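PDB 5XBN: Wss1p from Saccharomyces cerevisiae FostersO, which cleaves DNA-binding proteins as a zinc-dependent, DNA-dependent endopeptidase and takes part in the repair of toxic DNA-protein cross-links. Local coordinates for residues Arg21-Asn26 against Ile48-His53; Pro27-Val32 against Phe64-Leu69; Ser37-Glu42 against Thr98-Phe103; Leu69-Pro74 against Leu92-Ser97. All coordinates share one frame; numbering follows the deposited sequence.

How the contacts relate
Segments far apart in sequence knit this small metalloprotease domain together. Contacts 2 and 4 pair neighbouring parallel strands of one mixed sheet, 29-33 with 66-72 and 66-72 with 89-96; they share L69, and their centres lie about 17 Å apart. Helix 41-54 serves contact 1 near its end and contact 3 at its start, about 19 Å between centres. Contact 1 touches contact 2, and contact 3 touches contact 4, centres about 10 to 11 Å apart; through I48 contact 1 also reaches contact 4. Contacts 1, 2 and 3 interleave along the chain, whereas contact 4 falls between the segments of contact 3. Helix 106-118, carrying zinc ligand H115 and ending just before H119, packs on the same sheet.

Contact 1 of 4, residues Arg21-Asn26 against Ile48-His53; sequences RIPHKN and IKEIAH
P23 is central to the apolar packing between the loop 21-26 and the helical residues 48-53. Its ring lies across the K49 side chain at about a right angle, with P23 CG 3.8 Å from K49 CB, and it reaches the carboxylate of E50, whose chain bends at chi2 (63°) and whose OE1 lies 3.5 Å from P23 CG. Farther out, I22 CG2 rests on the methylene CD of K49.

The side chains of H24 and H53 lie side by side and point the same way, but their ring planes are inclined at 37° and the pair is oblique. The H24 backbone N sits over one face of the H53 ring, near its rim.

Direct hydrogen bonding comes from N26. Its CG is anti to the backbone N (chi1 179°), and from there ND2 donates to A52 O at 2.8 Å. The carbonyl is met somewhat out of its plane. OD1 of the same amide accepts from H28 N, so one side chain joins the helix to the residue just before strand 29-33. An alanine here would probably leave A52 O without this donor and H28 N without its acceptor, setting the loop freer to shift.

Water adds two bridges. One molecule donates both to H24 O and, at 2.8 Å, to K49 O, which also accepts H53 N within the helix. A second lies 2.8 Å from H53 ND1 and bonds weakly to K25 O.

The loop passes across helix 41-54, with N26 also touching helix 56-62, while I51 packs on helix 106-118 and A52 on strand 29-33.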
# COMPACT_ATOMS: atom_id res chain seq x y z
N ARG A 21 11.10 -8.95 13.93
CA ARG A 21 9.70 -9.33 14.19
C ARG A 21 8.82 -9.29 12.97
O ARG A 21 9.01 -8.46 12.08
CB ARG A 21 9.07 -8.41 15.23
CG ARG A 21 9.47 -8.71 16.63
CD ARG A 21 10.37 -7.63 17.13
NE ARG A 21 10.85 -7.97 18.46
CZ ARG A 21 12.03 -8.52 18.70
NH1 ARG A 21 12.88 -8.75 17.70
NH2 ARG A 21 12.36 -8.80 19.95
N ILE A 22 7.83 -10.16 12.95
CA ILE A 22 6.78 -10.06 11.95
C ILE A 22 5.78 -9.01 12.44
O ILE A 22 5.31 -9.08 13.57
CB ILE A 22 6.09 -11.41 11.73
CG1 ILE A 22 7.13 -12.45 11.27
CG2 ILE A 22 4.94 -11.27 10.73
CD1 ILE A 22 6.56 -13.82 11.02
N PRO A 23 5.47 -8.02 11.60
CA PRO A 23 4.50 -7.00 11.99
C PRO A 23 3.14 -7.60 12.35
O PRO A 23 2.77 -8.64 11.76
CB PRO A 23 4.39 -6.13 10.74
CG PRO A 23 5.72 -6.30 10.06
CD PRO A 23 6.05 -7.75 10.27
N HIS A 24 2.44 -6.99 13.30
CA HIS A 24 1.09 -7.43 13.67
C HIS A 24 0.22 -7.50 12.42
O HIS A 24 0.28 -6.62 11.56
CB HIS A 24 0.45 -6.49 14.70
CG HIS A 24 0.96 -6.67 16.10
ND1 HIS A 24 1.94 -5.87 16.65
CD2 HIS A 24 0.57 -7.52 17.09
CE1 HIS A 24 2.17 -6.25 17.90
NE2 HIS A 24 1.35 -7.25 18.19
N LYS A 25 -0.58 -8.55 12.30
CA LYS A 25 -1.45 -8.70 11.14
C LYS A 25 -2.55 -7.64 11.13
O LYS A 25 -3.08 -7.25 12.17
CB LYS A 25 -2.07 -10.10 11.12
CG LYS A 25 -1.05 -11.21 11.06
CD LYS A 25 -1.72 -12.58 11.05
CE LYS A 25 -0.70 -13.69 11.23
NZ LYS A 25 -1.33 -15.03 11.08
N ASN A 26 -2.86 -7.16 9.94
CA ASN A 26 -3.97 -6.25 9.70
C ASN A 26 -5.21 -7.08 9.41
O ASN A 26 -5.24 -7.81 8.42
CB ASN A 26 -3.61 -5.32 8.53
CG ASN A 26 -4.71 -4.33 8.16
OD1 ASN A 26 -5.88 -4.48 8.54
ND2 ASN A 26 -4.34 -3.32 7.39
N ILE A 48 6.22 -4.97 3.12
CA ILE A 48 4.80 -4.89 2.76
C ILE A 48 3.93 -5.23 3.97
O ILE A 48 2.82 -4.71 4.12
CB ILE A 48 4.46 -5.81 1.54
CG1 ILE A 48 3.19 -5.31 0.84
CG2 ILE A 48 4.33 -7.25 1.96
CD1 ILE A 48 2.96 -5.93 -0.54
N LYS A 49 4.44 -6.07 4.88
CA LYS A 49 3.69 -6.35 6.10
C LYS A 49 3.69 -5.15 7.03
O LYS A 49 2.74 -4.95 7.77
CB LYS A 49 4.26 -7.57 6.83
CG LYS A 49 3.92 -8.86 6.11
CD LYS A 49 4.33 -10.08 6.92
CE LYS A 49 3.93 -11.35 6.18
NZ LYS A 49 4.10 -12.60 6.99
N GLU A 50 4.77 -4.37 7.00
CA GLU A 50 4.82 -3.17 7.83
C GLU A 50 3.86 -2.12 7.26
O GLU A 50 3.19 -1.43 8.02
CB GLU A 50 6.24 -2.61 7.92
CG GLU A 50 6.39 -1.40 8.86
CD GLU A 50 6.08 -1.70 10.33
OE1 GLU A 50 6.10 -2.88 10.73
OE2 GLU A 50 5.83 -0.74 11.09
N ILE A 51 3.78 -2.03 5.94
CA ILE A 51 2.79 -1.15 5.31
C ILE A 51 1.38 -1.56 5.75
O ILE A 51 0.58 -0.73 6.19
CB ILE A 51 2.87 -1.20 3.77
CG1 ILE A 51 4.19 -0.61 3.26
CG2 ILE A 51 1.67 -0.47 3.12
CD1 ILE A 51 4.25 0.89 3.31
N ALA A 52 1.11 -2.86 5.65
CA ALA A 52 -0.19 -3.42 6.05
C ALA A 52 -0.53 -3.10 7.49
O ALA A 52 -1.63 -2.69 7.81
CB ALA A 52 -0.21 -4.92 5.83
N HIS A 53 0.44 -3.29 8.37
CA HIS A 53 0.25 -2.99 9.78
C HIS A 53 -0.02 -1.51 10.00
O HIS A 53 -0.95 -1.13 10.71
CB HIS A 53 1.49 -3.42 10.59
CG HIS A 53 1.46 -3.00 12.02
ND1 HIS A 53 0.42 -3.33 12.87
CD2 HIS A 53 2.33 -2.27 12.75
CE1 HIS A 53 0.66 -2.83 14.07
NE2 HIS A 53 1.81 -2.18 14.02
O HOH W 1 1.01 -6.95 8.67
O HOH W 2 -2.21 -4.30 12.40

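Contact 2 of 4, residues Pro27-Val32 against Phe64-Leu69; sequences PHIQKV and FKVTNL
I29 and V66 form the dense side of this pairing, lying side by side with I29 CG1 4.1 Å from V66 CB. Farther along the same face come L69, whose CB lies within 3.9 Å of I29 CG2, and V32, whose CG1 also leans on L69 CB. M59 of helix 56-62, I48 of helix 41-54 and M113 of helix 106-118 cover these side chains, and the side chain of L69 is about 7 Å from that of E116, the active-site glutamate.

The backbones run in parallel. V66 N donates to H28 O at 2.9 Å and Q30 N to V66 O; then L69 N binds K31 O, nearly straight at 170°. Between them, where the chain turns a corner at T67, the bond from K31 N to T67 O is weak. Since helices 41-54 and 56-62 lie in the connection between these two adjacent strands, the unit is a beta-alpha-beta crossover.

The opposite side is looser and polar. Q30 and T67 run alongside one another, with Q30 CD and NE2 against the methyl CG2 of T67. A water donates to V66 O and is held only weakly by Q30 NE2. K31 swings away from its neighbour N68: bends at chi2 and chi4 bring NZ back to its own strand, where it donates to V32 O. At the strand entrance, K65 NZ donates to H28 ND1 at 3.0 Å and lies 12° from the plane of the imidazole, an arrangement consistent with a proton on NE2. P27 CB sits over the centre of one face of that ring.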
# COMPACT_ATOMS: atom_id res chain seq x y z
N PRO A 27 -6.23 -7.01 10.28
CA PRO A 27 -7.48 -7.77 10.17
C PRO A 27 -8.22 -7.51 8.86
O PRO A 27 -9.07 -8.30 8.43
CB PRO A 27 -8.31 -7.27 11.36
CG PRO A 27 -7.33 -6.67 12.30
CD PRO A 27 -6.23 -6.11 11.45
N HIS A 28 -7.90 -6.40 8.21
CA HIS A 28 -8.65 -5.94 7.05
C HIS A 28 -7.97 -6.25 5.73
O HIS A 28 -8.49 -5.90 4.68
CB HIS A 28 -8.89 -4.44 7.18
CG HIS A 28 -9.35 -4.05 8.54
ND1 HIS A 28 -10.59 -4.41 9.04
CD2 HIS A 28 -8.72 -3.39 9.54
CE1 HIS A 28 -10.71 -3.96 10.28
NE2 HIS A 28 -9.59 -3.34 10.61
N ILE A 29 -6.80 -6.89 5.80
CA ILE A 29 -6.13 -7.40 4.61
C ILE A 29 -5.95 -8.90 4.76
O ILE A 29 -5.32 -9.36 5.71
CB ILE A 29 -4.77 -6.74 4.40
CG1 ILE A 29 -4.94 -5.22 4.31
CG2 ILE A 29 -4.09 -7.34 3.16
CD1 ILE A 29 -3.63 -4.43 4.26
N GLN A 30 -6.50 -9.69 3.85
CA GLN A 30 -6.49 -11.13 4.07
C GLN A 30 -5.12 -11.78 3.81
O GLN A 30 -4.73 -12.72 4.49
CB GLN A 30 -7.56 -11.80 3.21
CG GLN A 30 -8.96 -11.43 3.60
CD GLN A 30 -10.00 -12.09 2.70
OE1 GLN A 30 -9.97 -13.30 2.49
NE2 GLN A 30 -10.90 -11.29 2.15
N LYS A 31 -4.38 -11.27 2.83
CA LYS A 31 -3.15 -11.94 2.42
C LYS A 31 -2.18 -10.93 1.84
O LYS A 31 -2.60 -10.04 1.10
CB LYS A 31 -3.46 -13.01 1.37
CG LYS A 31 -2.27 -13.81 0.87
CD LYS A 31 -1.87 -14.87 1.86
CE LYS A 31 -1.02 -15.96 1.21
NZ LYS A 31 0.27 -15.45 0.68
N VAL A 32 -0.90 -11.05 2.18
CA VAL A 32 0.13 -10.28 1.48
C VAL A 32 1.07 -11.24 0.75
O VAL A 32 1.23 -12.40 1.14
CB VAL A 32 0.93 -9.36 2.42
CG1 VAL A 32 -0.00 -8.47 3.20
CG2 VAL A 32 1.78 -10.18 3.37
N PHE A 64 -12.49 0.02 5.12
CA PHE A 64 -11.80 -0.52 3.96
C PHE A 64 -11.44 -1.98 4.18
O PHE A 64 -10.97 -2.35 5.27
CB PHE A 64 -10.51 0.24 3.66
CG PHE A 64 -10.70 1.64 3.14
CD1 PHE A 64 -11.86 2.02 2.46
CD2 PHE A 64 -9.69 2.59 3.31
CE1 PHE A 64 -11.99 3.32 1.98
CE2 PHE A 64 -9.83 3.87 2.83
CZ PHE A 64 -10.97 4.24 2.17
N LYS A 65 -11.63 -2.78 3.14
CA LYS A 65 -11.17 -4.19 3.12
C LYS A 65 -10.35 -4.44 1.86
O LYS A 65 -10.68 -3.92 0.80
CB LYS A 65 -12.36 -5.15 3.15
CG LYS A 65 -13.18 -5.10 4.43
CD LYS A 65 -12.41 -5.68 5.61
CE LYS A 65 -13.28 -5.76 6.86
NZ LYS A 65 -12.55 -6.38 8.00
N VAL A 66 -9.28 -5.22 2.00
CA VAL A 66 -8.47 -5.65 0.85
C VAL A 66 -8.26 -7.16 0.95
O VAL A 66 -7.96 -7.66 2.03
CB VAL A 66 -7.10 -4.94 0.79
CG1 VAL A 66 -6.21 -5.54 -0.32
CG2 VAL A 66 -7.28 -3.44 0.56
N THR A 67 -8.43 -7.90 -0.14
CA THR A 67 -8.22 -9.33 -0.07
C THR A 67 -6.74 -9.64 -0.19
O THR A 67 -6.15 -10.25 0.70
CB THR A 67 -9.03 -10.09 -1.13
OG1 THR A 67 -10.43 -9.80 -0.94
CG2 THR A 67 -8.81 -11.58 -1.01
N ASN A 68 -6.13 -9.19 -1.29
CA ASN A 68 -4.69 -9.39 -1.52
C ASN A 68 -3.94 -8.08 -1.62
O ASN A 68 -4.34 -7.21 -2.40
CB ASN A 68 -4.45 -10.17 -2.82
CG ASN A 68 -5.02 -11.56 -2.78
OD1 ASN A 68 -4.50 -12.42 -2.08
ND2 ASN A 68 -6.08 -11.80 -3.54
N LEU A 69 -2.85 -7.96 -0.88
CA LEU A 69 -1.92 -6.84 -1.05
C LEU A 69 -0.60 -7.43 -1.51
O LEU A 69 0.04 -8.16 -0.76
CB LEU A 69 -1.73 -6.07 0.27
CG LEU A 69 -0.65 -4.98 0.22
CD1 LEU A 69 -1.00 -3.94 -0.82
CD2 LEU A 69 -0.48 -4.34 1.60
O HOH W 3 -10.23 -8.33 3.77

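Contact 3 of 4, residues Ser37-Glu42 against Thr98-Phe103; sequences SKPNKE and TDEFQF
P39 O and E100 O, one from each side of the contact, both accept a hydrogen bond from NH1 of R95, so a single nitrogen from strand 89-96 ties the loop 37-40 to the bend at 99-102. Beside this tie, K38 and E100 form a salt bridge. K38, bent at chi2 (-63°), crosses the extended glutamate at about a right angle, and its NZ meets OE2; the refined separation is too short to be taken literally. An alanine at E100 would probably leave the ammonium of K38 without its acidic mate and free the lysine to swing.

Apolar packing centres on P39. Its CG lies over one face of the F101 ring, 3.8 Å from the centroid and 22° off the normal, a CH-pi contact. CB of the same proline comes within 3.4 Å of F101 CE2, at the rim. F103 meets the loop differently: its CZ points its ring edge at N40 O, 3.6 Å away, while its side chain also packs on helix 41-54.

The bend itself is a type I beta turn from D99 to Q102, closed by Q102 N to D99 O at 3.0 Å, overlaid with an Asx turn in which D99 OD1 accepts from F101 N.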
# COMPACT_ATOMS: atom_id res chain seq x y z
N SER A 37 11.26 -14.10 -6.66
CA SER A 37 12.51 -14.27 -7.40
C SER A 37 13.41 -13.03 -7.32
O SER A 37 14.51 -13.02 -7.86
CB SER A 37 12.21 -14.62 -8.86
OG SER A 37 11.34 -13.66 -9.44
N LYS A 38 12.94 -12.00 -6.63
CA LYS A 38 13.70 -10.76 -6.48
C LYS A 38 14.67 -10.83 -5.31
O LYS A 38 14.43 -11.55 -4.34
CB LYS A 38 12.75 -9.56 -6.30
CG LYS A 38 11.85 -9.28 -7.48
CD LYS A 38 12.63 -8.89 -8.71
CE LYS A 38 11.72 -8.78 -9.92
NZ LYS A 38 12.48 -8.47 -11.15
N PRO A 39 15.77 -10.07 -5.39
CA PRO A 39 16.76 -10.06 -4.31
C PRO A 39 16.19 -9.50 -3.02
O PRO A 39 15.40 -8.55 -3.07
CB PRO A 39 17.87 -9.15 -4.85
CG PRO A 39 17.21 -8.32 -5.88
CD PRO A 39 16.17 -9.19 -6.50
N ASN A 40 16.60 -10.07 -1.89
CA ASN A 40 16.18 -9.61 -0.57
C ASN A 40 14.67 -9.66 -0.40
O ASN A 40 14.08 -8.72 0.13
CB ASN A 40 16.69 -8.19 -0.30
CG ASN A 40 18.20 -8.08 -0.40
OD1 ASN A 40 18.72 -7.41 -1.28
ND2 ASN A 40 18.90 -8.74 0.52
N LYS A 41 14.05 -10.75 -0.83
CA LYS A 41 12.59 -10.90 -0.75
C LYS A 41 12.12 -10.98 0.69
O LYS A 41 10.95 -10.69 0.99
CB LYS A 41 12.13 -12.13 -1.52
CG LYS A 41 12.45 -13.45 -0.85
CD LYS A 41 12.05 -14.62 -1.73
CE LYS A 41 12.22 -15.95 -1.03
NZ LYS A 41 11.79 -17.07 -1.91
N GLU A 42 13.01 -11.40 1.59
CA GLU A 42 12.68 -11.41 3.01
C GLU A 42 12.46 -9.99 3.49
O GLU A 42 11.50 -9.72 4.22
CB GLU A 42 13.80 -12.09 3.82
CG GLU A 42 14.07 -13.54 3.45
CD GLU A 42 14.96 -13.70 2.21
OE1 GLU A 42 15.55 -12.71 1.74
OE2 GLU A 42 15.07 -14.85 1.71
N THR A 98 14.73 1.58 -11.63
CA THR A 98 16.02 1.53 -12.31
C THR A 98 17.06 0.74 -11.53
O THR A 98 18.24 0.72 -11.90
CB THR A 98 16.60 2.95 -12.58
OG1 THR A 98 16.77 3.64 -11.34
CG2 THR A 98 15.68 3.74 -13.49
N ASP A 99 16.63 0.09 -10.45
CA ASP A 99 17.50 -0.83 -9.71
C ASP A 99 16.70 -1.72 -8.77
O ASP A 99 16.33 -1.30 -7.66
CB ASP A 99 18.56 -0.06 -8.92
CG ASP A 99 19.47 -0.97 -8.12
OD1 ASP A 99 19.47 -2.20 -8.37
OD2 ASP A 99 20.20 -0.46 -7.24
N GLU A 100 16.46 -2.95 -9.20
CA GLU A 100 15.75 -3.97 -8.42
C GLU A 100 16.22 -4.12 -6.98
O GLU A 100 15.45 -4.52 -6.12
CB GLU A 100 15.88 -5.33 -9.09
CG GLU A 100 15.08 -5.54 -10.34
CD GLU A 100 15.25 -6.94 -10.87
OE1 GLU A 100 16.11 -7.66 -10.31
OE2 GLU A 100 14.54 -7.33 -11.82
N PHE A 101 17.50 -3.85 -6.71
CA PHE A 101 18.05 -4.12 -5.38
C PHE A 101 17.66 -3.06 -4.37
O PHE A 101 17.77 -3.28 -3.17
CB PHE A 101 19.58 -4.22 -5.44
CG PHE A 101 20.08 -5.48 -6.09
CD1 PHE A 101 20.29 -5.52 -7.46
CD2 PHE A 101 20.35 -6.61 -5.34
CE1 PHE A 101 20.75 -6.68 -8.07
CE2 PHE A 101 20.81 -7.77 -5.94
CZ PHE A 101 21.01 -7.81 -7.31
N GLN A 102 17.23 -1.91 -4.86
CA GLN A 102 16.94 -0.78 -3.99
C GLN A 102 15.44 -0.65 -3.75
O GLN A 102 14.66 -0.61 -4.70
CB GLN A 102 17.49 0.51 -4.58
CG GLN A 102 17.38 1.71 -3.67
CD GLN A 102 18.69 2.47 -3.57
OE1 GLN A 102 19.37 2.42 -2.54
NE2 GLN A 102 19.04 3.19 -4.63
N PHE A 103 15.05 -0.61 -2.49
CA PHE A 103 13.65 -0.40 -2.13
C PHE A 103 13.31 1.09 -2.13
O PHE A 103 14.13 1.92 -1.74
CB PHE A 103 13.35 -1.02 -0.77
CG PHE A 103 13.39 -2.53 -0.77
CD1 PHE A 103 12.42 -3.26 -1.42
CD2 PHE A 103 14.41 -3.21 -0.12
CE1 PHE A 103 12.44 -4.63 -1.43
CE2 PHE A 103 14.45 -4.59 -0.13
CZ PHE A 103 13.47 -5.31 -0.78

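Contact 4 of 4, residues Leu69-Pro74 against Leu92-Ser97; sequences LVEFYP and LRLRCS
E71 and R95 meet with their flat groups almost coplanar, 14° between the carboxylate and guanidinium planes, although the two side chains cross at about a right angle. R95 NE donates to the syn lone pair of E71 OE2 at 2.9 Å, forming a salt bridge. A water joins E71 OE1 to R95 NH2 as a second, indirect link, while NH1 is turned to P39 O and E100 O. The extended E71 chain lies obliquely against L94, its CB 3.9 Å from L94 CD1.

Y73 stands steeply to both arginines. Its ring is 88° from the R95 guanidinium, with CE1 packed on R95 CB at 3.6 Å. R93 NH1 approaches CE1 of the same ring obliquely. CG lies anti to the backbone N (chi1 -167°), starting the ring toward 92-97, where the hydroxyl donates to C96 O at 2.6 Å.

The R93 guanidinium is covered by P74 CD on one face and S97 CB on the opposite one. NH2 donates to P74 O at 3.0 Å and NE to L79 O. P74 CD also sits over the centre of the F72 ring, which turns an edge to R93 N.

Two parallel-strand bonds support this array, L92 N to V70 O and F72 N to L92 O. L69 CD1 meets L92 CD1 at 3.8 Å, and the L92 side chain lies about 5 Å from that of the active-site E116.

The buried E71 carboxylate is gripped by R95 NE, L35 N and two donating waters, surroundings likely to favour its ionised form.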
# COMPACT_ATOMS: atom_id res chain seq x y z
N LEU A 69 -2.85 -7.96 -0.88
CA LEU A 69 -1.92 -6.84 -1.05
C LEU A 69 -0.60 -7.43 -1.51
O LEU A 69 0.04 -8.16 -0.76
CB LEU A 69 -1.73 -6.07 0.27
CG LEU A 69 -0.65 -4.98 0.22
CD1 LEU A 69 -1.00 -3.94 -0.82
CD2 LEU A 69 -0.48 -4.34 1.60
N VAL A 70 -0.17 -7.11 -2.72
CA VAL A 70 0.97 -7.80 -3.29
C VAL A 70 1.96 -6.85 -3.95
O VAL A 70 1.62 -5.73 -4.34
CB VAL A 70 0.51 -8.86 -4.33
CG1 VAL A 70 -0.45 -9.90 -3.70
CG2 VAL A 70 -0.16 -8.20 -5.50
N GLU A 71 3.21 -7.31 -4.07
CA GLU A 71 4.25 -6.57 -4.79
C GLU A 71 4.15 -6.82 -6.29
O GLU A 71 3.86 -7.94 -6.70
CB GLU A 71 5.63 -7.00 -4.30
CG GLU A 71 6.76 -6.35 -5.08
CD GLU A 71 8.12 -6.86 -4.67
OE1 GLU A 71 8.19 -7.95 -4.05
OE2 GLU A 71 9.11 -6.17 -4.98
N PHE A 72 4.41 -5.80 -7.10
CA PHE A 72 4.65 -6.05 -8.53
C PHE A 72 5.80 -5.14 -8.95
O PHE A 72 6.28 -4.34 -8.15
CB PHE A 72 3.34 -5.93 -9.36
CG PHE A 72 2.82 -4.52 -9.60
CD1 PHE A 72 2.04 -4.24 -10.73
CD2 PHE A 72 3.14 -3.48 -8.76
CE1 PHE A 72 1.53 -2.95 -10.95
CE2 PHE A 72 2.66 -2.20 -8.98
CZ PHE A 72 1.85 -1.94 -10.07
N TYR A 73 6.31 -5.34 -10.16
CA TYR A 73 7.48 -4.62 -10.63
C TYR A 73 7.36 -4.47 -12.14
O TYR A 73 8.07 -5.14 -12.89
CB TYR A 73 8.77 -5.36 -10.24
CG TYR A 73 10.03 -4.55 -10.42
CD1 TYR A 73 10.31 -3.48 -9.58
CD2 TYR A 73 10.94 -4.87 -11.42
CE1 TYR A 73 11.47 -2.74 -9.75
CE2 TYR A 73 12.10 -4.13 -11.59
CZ TYR A 73 12.36 -3.07 -10.75
OH TYR A 73 13.51 -2.33 -10.92
N PRO A 74 6.42 -3.63 -12.60
CA PRO A 74 6.08 -3.61 -14.03
C PRO A 74 7.18 -2.97 -14.87
O PRO A 74 7.93 -2.12 -14.37
CB PRO A 74 4.80 -2.77 -14.07
CG PRO A 74 4.84 -1.93 -12.86
CD PRO A 74 5.56 -2.73 -11.81
N LEU A 92 1.51 -3.09 -5.26
CA LEU A 92 2.42 -2.00 -4.93
C LEU A 92 3.80 -2.28 -5.48
O LEU A 92 4.33 -3.36 -5.29
CB LEU A 92 2.54 -1.82 -3.41
CG LEU A 92 1.35 -1.39 -2.55
CD1 LEU A 92 1.78 -1.35 -1.08
CD2 LEU A 92 0.83 -0.05 -3.02
N ARG A 93 4.40 -1.29 -6.14
CA ARG A 93 5.82 -1.34 -6.46
C ARG A 93 6.61 -1.04 -5.19
O ARG A 93 6.39 -0.01 -4.56
CB ARG A 93 6.17 -0.33 -7.55
CG ARG A 93 7.66 -0.36 -7.92
CD ARG A 93 8.02 0.82 -8.81
NE ARG A 93 7.48 0.71 -10.17
CZ ARG A 93 8.05 0.03 -11.15
NH1 ARG A 93 9.18 -0.62 -10.94
NH2 ARG A 93 7.48 0.00 -12.35
N LEU A 94 7.51 -1.95 -4.82
CA LEU A 94 8.33 -1.78 -3.62
C LEU A 94 9.76 -1.37 -3.95
O LEU A 94 10.48 -0.87 -3.10
CB LEU A 94 8.38 -3.08 -2.82
CG LEU A 94 7.08 -3.68 -2.30
CD1 LEU A 94 7.39 -4.93 -1.50
CD2 LEU A 94 6.30 -2.68 -1.46
N ARG A 95 10.15 -1.59 -5.20
CA ARG A 95 11.55 -1.45 -5.60
C ARG A 95 11.76 -0.35 -6.63
O ARG A 95 10.90 -0.12 -7.47
CB ARG A 95 12.05 -2.78 -6.15
CG ARG A 95 12.03 -3.91 -5.15
CD ARG A 95 12.16 -5.25 -5.85
NE ARG A 95 11.96 -6.35 -4.92
CZ ARG A 95 12.94 -6.89 -4.20
NH1 ARG A 95 14.18 -6.43 -4.32
NH2 ARG A 95 12.67 -7.89 -3.37
N CYS A 96 12.92 0.31 -6.59
CA CYS A 96 13.27 1.33 -7.58
C CYS A 96 13.24 0.76 -9.00
O CYS A 96 13.76 -0.33 -9.26
CB CYS A 96 14.65 1.92 -7.28
SG CYS A 96 14.63 3.27 -6.08
N SER A 97 12.64 1.51 -9.92
CA SER A 97 12.39 1.02 -11.27
C SER A 97 13.66 0.98 -12.13
O SER A 97 13.65 0.42 -13.22
CB SER A 97 11.33 1.88 -11.96
OG SER A 97 11.75 3.23 -12.06
O HOH W 4 8.55 -3.98 -6.50
O HOH W 5 10.46 -9.39 -3.40
O HOH W 6 10.56 -1.29 -13.31